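Local structure of galactan 1,3-beta-galactosidase (Phanerochaete chrysosporium, 7BYS) at residues 80-85 with 135-140. The protein probably hydrolyses beta-1,3-linked galactan from its chain end as a family 43 glycoside hydrolase, and also carries a calcium-binding carbohydrate-binding module. Residues are numbered along the deposited sequence; the frame is centred on the assembly and turned at random.
Sequences VERPKV and SRDESI
The Arg82 guanidinium and the Asp137 carboxylate meet obliquely, their planes 55° apart, which is not a flat two-pronged pairing; the salt bridge between Arg82 NE and Asp137 OD1 is long, at 3.5 Å. A water lies in the guanidinium plane at its edge. It donates to Asp137 OD1 at 2.7 Å and to Glu81 OE1 at 2.8 Å, joining two carboxylates whose own oxygens stay apart. Arg82 runs extended from CG to NE, which carries NE to the Asp137 carboxylate; NH1 continues to Asn243 O, while Asp137 OD2 accepts from Ala188 N and Glu81 OE2 bonds with Tyr105.

Glu138 instead folds back, CG lying between its backbone N and carbonyl carbon (chi1 50°) and the chain bending again at chi2, and brings OE1 to 2.7 Å from Arg82 O. Lys84 slides past it in the opposite direction: CB packs on Ile140 CG1 at 3.9 Å, CE lies 3.5 Å from Ser139 OG, and NZ turns back to Pro83 O at 2.9 Å and also reaches Ala22 O. The two strands run nearly parallel, 10° apart, yet their axes come no closer than 6.7 Å and side chains fill the interval. They are the first strands of successive four-stranded antiparallel sheets, as expected for neighbouring blades of the family's five-bladed beta-propeller.

Glu81, Arg82 and Asp137 bind alpha-D-galactose in this protein, as does Gln242 beside Arg82, but the site holds no sugar here. Salt bridge and bridging water thus tie the three sugar-binding groups together even in the empty pocket.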
loop_
_atom_site.group_PDB
_atom_site.type_symbol
_atom_site.label_atom_id
_atom_site.label_comp_id
_atom_site.label_asym_id
_atom_site.label_seq_id
_atom_site.Cartn_x
_atom_site.Cartn_y
_atom_site.Cartn_z
ATOM N N VAL A 80 10.274 13.990 -4.589
ATOM C CA VAL A 80 11.013 13.126 -3.671
ATOM C C VAL A 80 10.088 11.963 -3.363
ATOM O O VAL A 80 9.041 12.159 -2.732
ATOM C CB VAL A 80 11.408 13.853 -2.378
ATOM C CG1 VAL A 80 11.932 12.851 -1.350
ATOM C CG2 VAL A 80 12.455 14.923 -2.658
ATOM N N GLU A 81 10.453 10.757 -3.820
ATOM C CA GLU A 81 9.544 9.622 -3.739
ATOM C C GLU A 81 10.237 8.398 -3.168
ATOM O O GLU A 81 11.451 8.220 -3.313
ATOM C CB GLU A 81 8.939 9.271 -5.109
ATOM C CG GLU A 81 7.848 10.273 -5.535
ATOM C CD GLU A 81 7.319 10.051 -6.938
ATOM O OE1 GLU A 81 7.805 9.147 -7.641
ATOM O OE2 GLU A 81 6.406 10.798 -7.348
ATOM N N ARG A 82 9.432 7.548 -2.539
ATOM C CA ARG A 82 9.838 6.223 -2.096
ATOM C C ARG A 82 11.119 6.221 -1.245
ATOM O O ARG A 82 12.074 5.523 -1.556
ATOM C CB ARG A 82 9.953 5.260 -3.272
ATOM C CG ARG A 82 8.605 5.048 -3.972
ATOM C CD ARG A 82 8.704 4.140 -5.196
ATOM N NE ARG A 82 7.399 4.025 -5.858
ATOM C CZ ARG A 82 6.403 3.244 -5.447
ATOM N NH1 ARG A 82 6.541 2.447 -4.396
ATOM N NH2 ARG A 82 5.261 3.240 -6.125
ATOM N N PRO A 83 11.147 7.001 -0.159
ATOM C CA PRO A 83 12.333 6.999 0.701
ATOM C C PRO A 83 12.566 5.623 1.314
ATOM O O PRO A 83 11.633 4.860 1.565
ATOM C CB PRO A 83 11.975 8.020 1.785
ATOM C CG PRO A 83 10.463 7.916 1.886
ATOM C CD PRO A 83 10.016 7.723 0.459
ATOM N N LYS A 84 13.837 5.315 1.551
ATOM C CA LYS A 84 14.264 4.056 2.158
ATOM C C LYS A 84 15.449 4.410 3.046
ATOM O O LYS A 84 16.246 5.275 2.682
ATOM C CB LYS A 84 14.726 3.053 1.068
ATOM C CG LYS A 84 13.679 2.745 -0.018
ATOM C CD LYS A 84 12.552 1.859 0.489
ATOM C CE LYS A 84 11.392 1.864 -0.506
ATOM N NZ LYS A 84 10.390 2.965 -0.232
ATOM N N VAL A 85 15.547 3.795 4.224
ATOM C CA VAL A 85 16.622 4.103 5.166
ATOM C C VAL A 85 17.224 2.806 5.688
ATOM O O VAL A 85 16.496 1.898 6.110
ATOM C CB VAL A 85 16.137 4.967 6.348
ATOM C CG1 VAL A 85 17.308 5.278 7.287
ATOM C CG2 VAL A 85 15.507 6.266 5.862
ATOM N N SER A 135 17.345 6.324 -13.011
ATOM C CA SER A 135 16.730 5.637 -11.881
ATOM C C SER A 135 15.443 6.373 -11.553
ATOM O O SER A 135 15.470 7.576 -11.270
ATOM C CB SER A 135 17.675 5.631 -10.678
ATOM O OG SER A 135 17.091 4.973 -9.563
ATOM N N ARG A 136 14.319 5.655 -11.591
ATOM C CA ARG A 136 13.042 6.244 -11.208
ATOM C C ARG A 136 12.531 5.554 -9.946
ATOM O O ARG A 136 13.126 5.745 -8.883
ATOM C CB ARG A 136 12.065 6.292 -12.389
ATOM C CG ARG A 136 12.463 7.370 -13.384
ATOM C CD ARG A 136 11.499 7.461 -14.558
ATOM N NE ARG A 136 11.852 8.548 -15.469
ATOM C CZ ARG A 136 12.760 8.454 -16.436
ATOM N NH1 ARG A 136 13.444 7.336 -16.629
ATOM N NH2 ARG A 136 13.006 9.509 -17.207
ATOM N N ASP A 137 11.485 4.727 -10.014
ATOM C CA ASP A 137 11.101 3.981 -8.815
ATOM C C ASP A 137 12.296 3.166 -8.338
ATOM O O ASP A 137 13.009 2.553 -9.141
ATOM C CB ASP A 137 9.992 2.980 -9.136
ATOM C CG ASP A 137 8.609 3.591 -9.161
ATOM O OD1 ASP A 137 8.470 4.823 -9.146
ATOM O OD2 ASP A 137 7.653 2.804 -9.242
ATOM N N GLU A 138 12.522 3.158 -7.029
ATOM C CA GLU A 138 13.673 2.456 -6.482
ATOM C C GLU A 138 13.329 1.885 -5.118
ATOM O O GLU A 138 12.339 2.270 -4.487
ATOM C CB GLU A 138 14.925 3.350 -6.403
ATOM C CG GLU A 138 14.741 4.718 -5.736
ATOM C CD GLU A 138 14.258 4.651 -4.292
ATOM O OE1 GLU A 138 13.274 5.338 -3.985
ATOM O OE2 GLU A 138 14.835 3.900 -3.463
ATOM N N SER A 139 14.181 0.975 -4.661
ATOM C CA SER A 139 14.221 0.613 -3.258
ATOM C C SER A 139 15.670 0.326 -2.888
ATOM O O SER A 139 16.556 0.263 -3.750
ATOM C CB SER A 139 13.293 -0.573 -2.971
ATOM O OG SER A 139 13.280 -0.901 -1.593
ATOM N N ILE A 140 15.901 0.125 -1.595
ATOM C CA ILE A 140 17.206 -0.258 -1.067
ATOM C C ILE A 140 16.997 -1.552 -0.306
ATOM O O ILE A 140 16.101 -1.635 0.539
ATOM C CB ILE A 140 17.772 0.821 -0.121
ATOM C CG1 ILE A 140 17.982 2.148 -0.857
ATOM C CG2 ILE A 140 19.067 0.333 0.558
ATOM C CD1 ILE A 140 19.069 2.099 -1.882
HETATM O O HOH W 1 9.222 6.733 -7.427
#